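Local structure of polyhedrin (5A8U) at residues Arg60-Lys64 with Phe65-Met69; His74-Ile77 with Glu78-Gly81. The protein forms the crystalline matrix of viral occlusion bodies, the polyhedra that protect cypovirus outside the host until insect larvae ingest them. One frame throughout, in Å; residues are numbered along the deposited sequence.

Overall arrangement
Contacts 1 and 2 lie in series, their centres about 10 Å apart, from helix 60-63 along the loop toward helix 84-91. Contact 1, about 15 Å from the chain centre, is partly buried: K64, just past helix 60-63, is hydrogen-bonded to the loop that follows, and a leucine methyl of the helix lies over an aromatic face. Contact 2, about 24 Å out, is a surface contact within the loop alone, with no direct hydrogen bond between its segments and a guanidinium beside an indole. K64 NZ bonds to I77 O at 3.0 Å, tying the two together, and P66 packs against W79. Both contacts also meet neighbouring subunits of the three-chain assembly.

Contact 1 of 2, residues Arg60-Lys64 with Phe65-Met69; sequences RQLMK and FPNYM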
ATOM      1  N   ARG A  60      -4.466  10.870   7.591  1.00  6.23           N
ATOM      2  CA  ARG A  60      -4.507  11.322   8.989  1.00  8.51           C
ATOM      3  C   ARG A  60      -4.356  10.166   9.974  1.00  5.74           C
ATOM      4  O   ARG A  60      -3.759  10.332  11.049  1.00  6.98           O
ATOM      5  CB  ARG A  60      -5.771  12.149   9.317  1.00  8.12           C
ATOM      6  CG  ARG A  60      -5.678  13.645   8.954  1.00 17.50           C
ATOM      7  CD  ARG A  60      -4.370  14.352   9.431  1.00 12.72           C
ATOM      8  NE  ARG A  60      -4.337  14.730  10.852  1.00 12.82           N
ATOM      9  CZ  ARG A  60      -3.369  15.478  11.391  1.00 16.59           C
ATOM     10  NH1 ARG A  60      -2.380  15.929  10.624  1.00  8.41           N
ATOM     11  NH2 ARG A  60      -3.387  15.798  12.685  1.00 10.65           N
ATOM     12  N   GLN A  61      -4.841   8.987   9.602  1.00  4.93           N
ATOM     13  CA  GLN A  61      -4.730   7.836  10.500  1.00  5.31           C
ATOM     14  C   GLN A  61      -3.277   7.503  10.842  1.00  6.46           C
ATOM     15  O   GLN A  61      -2.995   7.020  11.934  1.00  7.62           O
ATOM     16  CB  GLN A  61      -5.413   6.602   9.905  1.00  7.93           C
ATOM     17  CG  GLN A  61      -6.932   6.625  10.048  1.00  8.03           C
ATOM     18  CD  GLN A  61      -7.654   7.258   8.869  1.00  7.49           C
ATOM     19  OE1 GLN A  61      -7.060   8.028   8.118  1.00  6.54           O
ATOM     20  NE2 GLN A  61      -8.956   6.965   8.729  1.00  7.50           N
ATOM     21  N   LEU A  62      -2.364   7.765   9.908  1.00  6.94           N
ATOM     22  CA  LEU A  62      -0.937   7.554  10.167  1.00  6.60           C
ATOM     23  C   LEU A  62      -0.165   8.827  10.555  1.00  7.04           C
ATOM     24  O   LEU A  62       0.930   8.735  11.099  1.00  5.77           O
ATOM     25  CB  LEU A  62      -0.261   6.852   8.980  1.00  8.09           C
ATOM     26  CG  LEU A  62      -0.749   5.406   8.774  1.00  7.73           C
ATOM     27  CD1 LEU A  62       0.017   4.722   7.644  1.00  8.95           C
ATOM     28  CD2 LEU A  62      -0.612   4.597  10.054  1.00  6.49           C
ATOM     29  N   MET A  63      -0.726  10.004  10.277  1.00  4.56           N
ATOM     30  CA  MET A  63      -0.068  11.240  10.703  1.00  5.32           C
ATOM     31  C   MET A  63      -0.172  11.427  12.215  1.00  4.49           C
ATOM     32  O   MET A  63       0.701  12.035  12.833  1.00  5.58           O
ATOM     33  CB  MET A  63      -0.680  12.460  10.005  1.00  7.71           C
ATOM     34  CG  MET A  63      -0.429  12.509   8.505  1.00  7.11           C
ATOM     35  SD  MET A  63       1.305  12.858   8.088  1.00  6.75           S
ATOM     36  CE  MET A  63       1.416  14.582   8.605  1.00  6.10           C
ATOM     37  N   LYS A  64      -1.267  10.939  12.794  1.00  3.83           N
ATOM     38  CA  LYS A  64      -1.493  11.041  14.230  1.00  5.58           C
ATOM     39  C   LYS A  64      -0.742   9.969  15.023  1.00  6.20           C
ATOM     40  O   LYS A  64      -0.260   8.976  14.476  1.00  7.59           O
ATOM     41  CB  LYS A  64      -2.999  10.980  14.554  1.00  6.22           C
ATOM     42  CG  LYS A  64      -3.598   9.597  14.388  1.00  7.93           C
ATOM     43  CD  LYS A  64      -5.087   9.612  14.703  1.00 13.46           C
ATOM     44  CE  LYS A  64      -5.647   8.217  14.810  1.00 16.46           C
ATOM     45  NZ  LYS A  64      -5.384   7.608  16.140  1.00 10.04           N
ATOM     46  N   PHE A  65      -0.627  10.206  16.317  1.00  4.34           N
ATOM     47  CA  PHE A  65      -0.129   9.207  17.253  1.00  6.95           C
ATOM     48  C   PHE A  65      -1.118   9.122  18.423  1.00  6.32           C
ATOM     49  O   PHE A  65      -1.685  10.144  18.817  1.00  7.84           O
ATOM     50  CB  PHE A  65       1.263   9.589  17.769  1.00  5.01           C
ATOM     51  CG  PHE A  65       1.800   8.615  18.764  1.00  5.86           C
ATOM     52  CD1 PHE A  65       2.379   7.428  18.329  1.00  8.67           C
ATOM     53  CD2 PHE A  65       1.679   8.851  20.121  1.00  6.56           C
ATOM     54  CE1 PHE A  65       2.857   6.497  19.243  1.00  6.07           C
ATOM     55  CE2 PHE A  65       2.158   7.923  21.045  1.00  7.79           C
ATOM     56  CZ  PHE A  65       2.753   6.748  20.599  1.00  8.65           C
ATOM     57  N   PRO A  66      -1.380   7.911  18.941  1.00  5.58           N
ATOM     58  CA  PRO A  66      -0.959   6.608  18.425  1.00  5.33           C
ATOM     59  C   PRO A  66      -1.797   6.233  17.196  1.00  6.18           C
ATOM     60  O   PRO A  66      -2.659   7.002  16.786  1.00  6.19           O
ATOM     61  CB  PRO A  66      -1.255   5.659  19.603  1.00  5.84           C
ATOM     62  CG  PRO A  66      -2.440   6.312  20.299  1.00  7.06           C
ATOM     63  CD  PRO A  66      -2.166   7.793  20.189  1.00  5.81           C
ATOM     64  N   ASN A  67      -1.535   5.075  16.605  1.00  6.42           N
ATOM     65  CA  ASN A  67      -2.336   4.622  15.471  1.00  5.83           C
ATOM     66  C   ASN A  67      -2.195   3.116  15.273  1.00  9.45           C
ATOM     67  O   ASN A  67      -1.542   2.451  16.076  1.00  5.08           O
ATOM     68  CB  ASN A  67      -1.928   5.399  14.213  1.00  6.26           C
ATOM     69  CG  ASN A  67      -0.472   5.229  13.871  1.00  6.38           C
ATOM     70  OD1 ASN A  67       0.058   4.125  13.891  1.00  6.69           O
ATOM     71  ND2 ASN A  67       0.186   6.333  13.559  1.00  4.24           N
ATOM     72  N   TYR A  68      -2.794   2.579  14.215  1.00  5.09           N
ATOM     73  CA  TYR A  68      -2.770   1.133  14.035  1.00  6.82           C
ATOM     74  C   TYR A  68      -1.363   0.588  13.800  1.00  5.15           C
ATOM     75  O   TYR A  68      -1.083  -0.596  14.077  1.00  6.92           O
ATOM     76  CB  TYR A  68      -3.743   0.688  12.929  1.00  4.20           C
ATOM     77  CG  TYR A  68      -3.424   1.164  11.524  1.00  7.50           C
ATOM     78  CD1 TYR A  68      -2.514   0.477  10.730  1.00  5.95           C
ATOM     79  CD2 TYR A  68      -4.057   2.290  10.983  1.00  9.61           C
ATOM     80  CE1 TYR A  68      -2.222   0.898   9.451  1.00  6.24           C
ATOM     81  CE2 TYR A  68      -3.777   2.715   9.687  1.00  6.94           C
ATOM     82  CZ  TYR A  68      -2.857   2.013   8.930  1.00 11.18           C
ATOM     83  OH  TYR A  68      -2.565   2.411   7.643  1.00  9.63           O
ATOM     84  N   MET A  69      -0.479   1.449  13.299  1.00  4.59           N
ATOM     85  CA  MET A  69       0.900   1.054  13.012  1.00  6.69           C
ATOM     86  C   MET A  69       1.731   1.090  14.290  1.00  7.94           C
ATOM     87  O   MET A  69       2.531   0.194  14.545  1.00  7.53           O
ATOM     88  CB  MET A  69       1.507   1.997  11.965  1.00  6.19           C
ATOM     89  CG  MET A  69       2.869   1.554  11.417  1.00  9.54           C
ATOM     90  SD  MET A  69       2.756   0.066  10.386  1.00 10.83           S
ATOM     91  CE  MET A  69       1.701   0.670   9.073  1.00 13.07           C
TER
HETATM   92  O   HOH W   1      -4.852   4.934  13.302  1.00 17.42           O
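The side chains of L62 and Y68 run roughly perpendicular where helix 60-63 gives way to the following loop. L62 CD2 sits over one face of the Y68 ring, 3.9 Å from its centroid, which makes a CH-pi contact; L62 CD1 instead meets Y68 OH at 3.5 Å. Q61 CB lies at the ring edge. The Y68 ring reaches back to the helix because its CG stands between backbone N and carbonyl carbon (chi1 65°). N67 takes the same kind of rotamer, and its ND2 donates to K64 O at 2.8 Å, almost in line with the carbonyl yet bent at the hydrogen (N-H...O 140°); N67 OD1 accepts from N70 N. K64, the first residue to leave helical geometry, runs out extended and bends at its last torsion (chi4 81°), bringing K64 NZ to P66 O at 2.9 Å, beyond the cis peptide bond that precedes P66. A water bridges Q61 O and Y68 N. Beyond the segments, Q44 also bonds N67 ND2 and K64 O, and Y68 meets Y68 of both neighbouring subunits edge-to-face. The chemistry thus implies a turn held by amide and ammonium donors on backbone carbonyls, with the Y68 ring at the subunit interface.

Contact 2 of 2, residues His74-Ile77 with Glu78-Gly81; sequences HGRI and EWPG
R76 and W79 bring a guanidinium and an indole together; the two side chains run roughly perpendicular, and their flat groups are inclined at 58°. The side chain of R76 starts toward the 78-81 segment and bends about its CG-CD bond (chi3 -57°), which brings W79 CD1 over one face of the guanidinium, 3.3 Å from the guanidinium plane of R76 and displaced from its centre. R76 NH2 lies 3.4 Å from W79 NE1; both are donors, so this is no hydrogen bond. Their shared acceptor is D72 OD2, which forms a salt bridge with R76 NH2 and a hydrogen bond with W79 NE1, explaining how two donors can lie side by side. On the same arginine, R76 NH1 approaches P80 CD at 3.9 Å. Next comes I77, buried against I77 of both neighbouring subunits. Besides its link to contact 1 through K64, the carbonyl oxygen I77 O accepts from a water at 3.3 Å, and that water also reaches E78 OE2 in a weak bond. The E78 side chain itself touches K64 of the same chain and P71 of the second subunit. The arrangement is that of an irregular surface loop between helices 60-63 and 84-91, cross-linked by one aspartate and meeting its copies in the polyhedrin trimer at I77.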
ATOM      1  N   HIS A  74       0.237   1.118  26.038  1.00 14.86           N
ATOM      2  CA  HIS A  74      -0.858   0.272  26.503  1.00 20.00           C
ATOM      3  C   HIS A  74      -1.579  -0.472  25.376  1.00 20.53           C
ATOM      4  O   HIS A  74      -2.612  -1.106  25.612  1.00 22.56           O
ATOM      5  CB  HIS A  74      -1.869   1.094  27.308  1.00 24.06           C
ATOM      6  CG  HIS A  74      -1.326   1.617  28.602  1.00 29.86           C
ATOM      7  ND1 HIS A  74      -0.321   2.559  28.659  1.00 38.57           N
ATOM      8  CD2 HIS A  74      -1.646   1.330  29.886  1.00 43.79           C
ATOM      9  CE1 HIS A  74      -0.047   2.831  29.922  1.00 32.11           C
ATOM     10  NE2 HIS A  74      -0.838   2.101  30.687  1.00 36.83           N
ATOM     11  N   GLY A  75      -1.048  -0.386  24.156  1.00 13.98           N
ATOM     12  CA  GLY A  75      -1.643  -1.072  23.018  1.00 13.54           C
ATOM     13  C   GLY A  75      -2.834  -0.378  22.380  1.00 12.12           C
ATOM     14  O   GLY A  75      -3.552  -0.968  21.563  1.00 12.43           O
ATOM     15  N   ARG A  76      -3.044   0.883  22.744  1.00 12.75           N
ATOM     16  CA  ARG A  76      -4.177   1.649  22.222  1.00 12.94           C
ATOM     17  C   ARG A  76      -3.824   2.324  20.899  1.00  7.88           C
ATOM     18  O   ARG A  76      -2.720   2.847  20.739  1.00 11.67           O
ATOM     19  CB  ARG A  76      -4.603   2.702  23.241  1.00 18.33           C
ATOM     20  CG  ARG A  76      -5.253   2.120  24.491  1.00 21.11           C
ATOM     21  CD  ARG A  76      -5.772   3.240  25.367  1.00 23.06           C
ATOM     22  NE  ARG A  76      -4.695   4.156  25.707  1.00 17.22           N
ATOM     23  CZ  ARG A  76      -4.822   5.198  26.519  1.00 21.40           C
ATOM     24  NH1 ARG A  76      -5.996   5.468  27.089  1.00 22.26           N
ATOM     25  NH2 ARG A  76      -3.766   5.961  26.772  1.00 21.39           N
ATOM     26  N   ILE A  77      -4.761   2.316  19.956  1.00  9.35           N
ATOM     27  CA  ILE A  77      -4.517   2.971  18.670  1.00  9.09           C
ATOM     28  C   ILE A  77      -5.224   4.313  18.561  1.00 11.76           C
ATOM     29  O   ILE A  77      -5.090   5.001  17.551  1.00 10.84           O
ATOM     30  CB  ILE A  77      -4.892   2.095  17.458  1.00 14.66           C
ATOM     31  CG1 ILE A  77      -6.396   1.847  17.405  1.00 17.47           C
ATOM     32  CG2 ILE A  77      -4.123   0.788  17.504  1.00 12.08           C
ATOM     33  CD1 ILE A  77      -6.840   1.108  16.151  1.00 25.40           C
ATOM     34  N   GLU A  78      -5.980   4.674  19.595  1.00 10.23           N
ATOM     35  CA  GLU A  78      -6.591   5.997  19.691  1.00 12.58           C
ATOM     36  C   GLU A  78      -6.563   6.449  21.143  1.00  9.68           C
ATOM     37  O   GLU A  78      -6.535   5.626  22.062  1.00 11.71           O
ATOM     38  CB  GLU A  78      -8.046   5.967  19.220  1.00 15.63           C
ATOM     39  CG  GLU A  78      -8.238   5.652  17.752  1.00 28.35           C
ATOM     40  CD  GLU A  78      -9.654   5.935  17.287  1.00 21.71           C
ATOM     41  OE1 GLU A  78     -10.578   5.795  18.114  1.00 19.54           O
ATOM     42  OE2 GLU A  78      -9.830   6.314  16.105  1.00 31.00           O
ATOM     43  N   TRP A  79      -6.576   7.761  21.354  1.00  8.32           N
ATOM     44  CA  TRP A  79      -6.686   8.314  22.699  1.00  7.77           C
ATOM     45  C   TRP A  79      -8.066   8.936  22.887  1.00 12.15           C
ATOM     46  O   TRP A  79      -8.655   9.468  21.939  1.00 12.14           O
ATOM     47  CB  TRP A  79      -5.601   9.359  22.951  1.00  8.88           C
ATOM     48  CG  TRP A  79      -4.240   8.775  23.256  1.00 10.51           C
ATOM     49  CD1 TRP A  79      -3.968   7.514  23.710  1.00 13.52           C
ATOM     50  CD2 TRP A  79      -2.980   9.435  23.121  1.00  6.97           C
ATOM     51  NE1 TRP A  79      -2.614   7.348  23.859  1.00 10.32           N
ATOM     52  CE2 TRP A  79      -1.984   8.515  23.518  1.00  8.43           C
ATOM     53  CE3 TRP A  79      -2.590  10.709  22.688  1.00 10.09           C
ATOM     54  CZ2 TRP A  79      -0.621   8.830  23.499  1.00 13.94           C
ATOM     55  CZ3 TRP A  79      -1.239  11.028  22.684  1.00 13.75           C
ATOM     56  CH2 TRP A  79      -0.266  10.084  23.082  1.00 14.56           C
ATOM     57  N   PRO A  80      -8.605   8.848  24.105  1.00 13.68           N
ATOM     58  CA  PRO A  80      -9.915   9.454  24.372  1.00 14.25           C
ATOM     59  C   PRO A  80      -9.931  10.919  23.953  1.00 11.59           C
ATOM     60  O   PRO A  80      -8.985  11.659  24.254  1.00 14.41           O
ATOM     61  CB  PRO A  80     -10.047   9.338  25.890  1.00 17.78           C
ATOM     62  CG  PRO A  80      -9.208   8.166  26.247  1.00 18.54           C
ATOM     63  CD  PRO A  80      -8.040   8.204  25.304  1.00 14.34           C
ATOM     64  N   GLY A  81     -10.987  11.328  23.257  1.00 12.44           N
ATOM     65  CA  GLY A  81     -11.116  12.708  22.823  1.00  9.78           C
ATOM     66  C   GLY A  81     -10.283  13.005  21.594  1.00 10.63           C
ATOM     67  O   GLY A  81     -10.216  14.153  21.135  1.00 11.60           O
TER
HETATM   68  O   HOH W   2      -7.027   5.043  14.906  1.00 27.75           O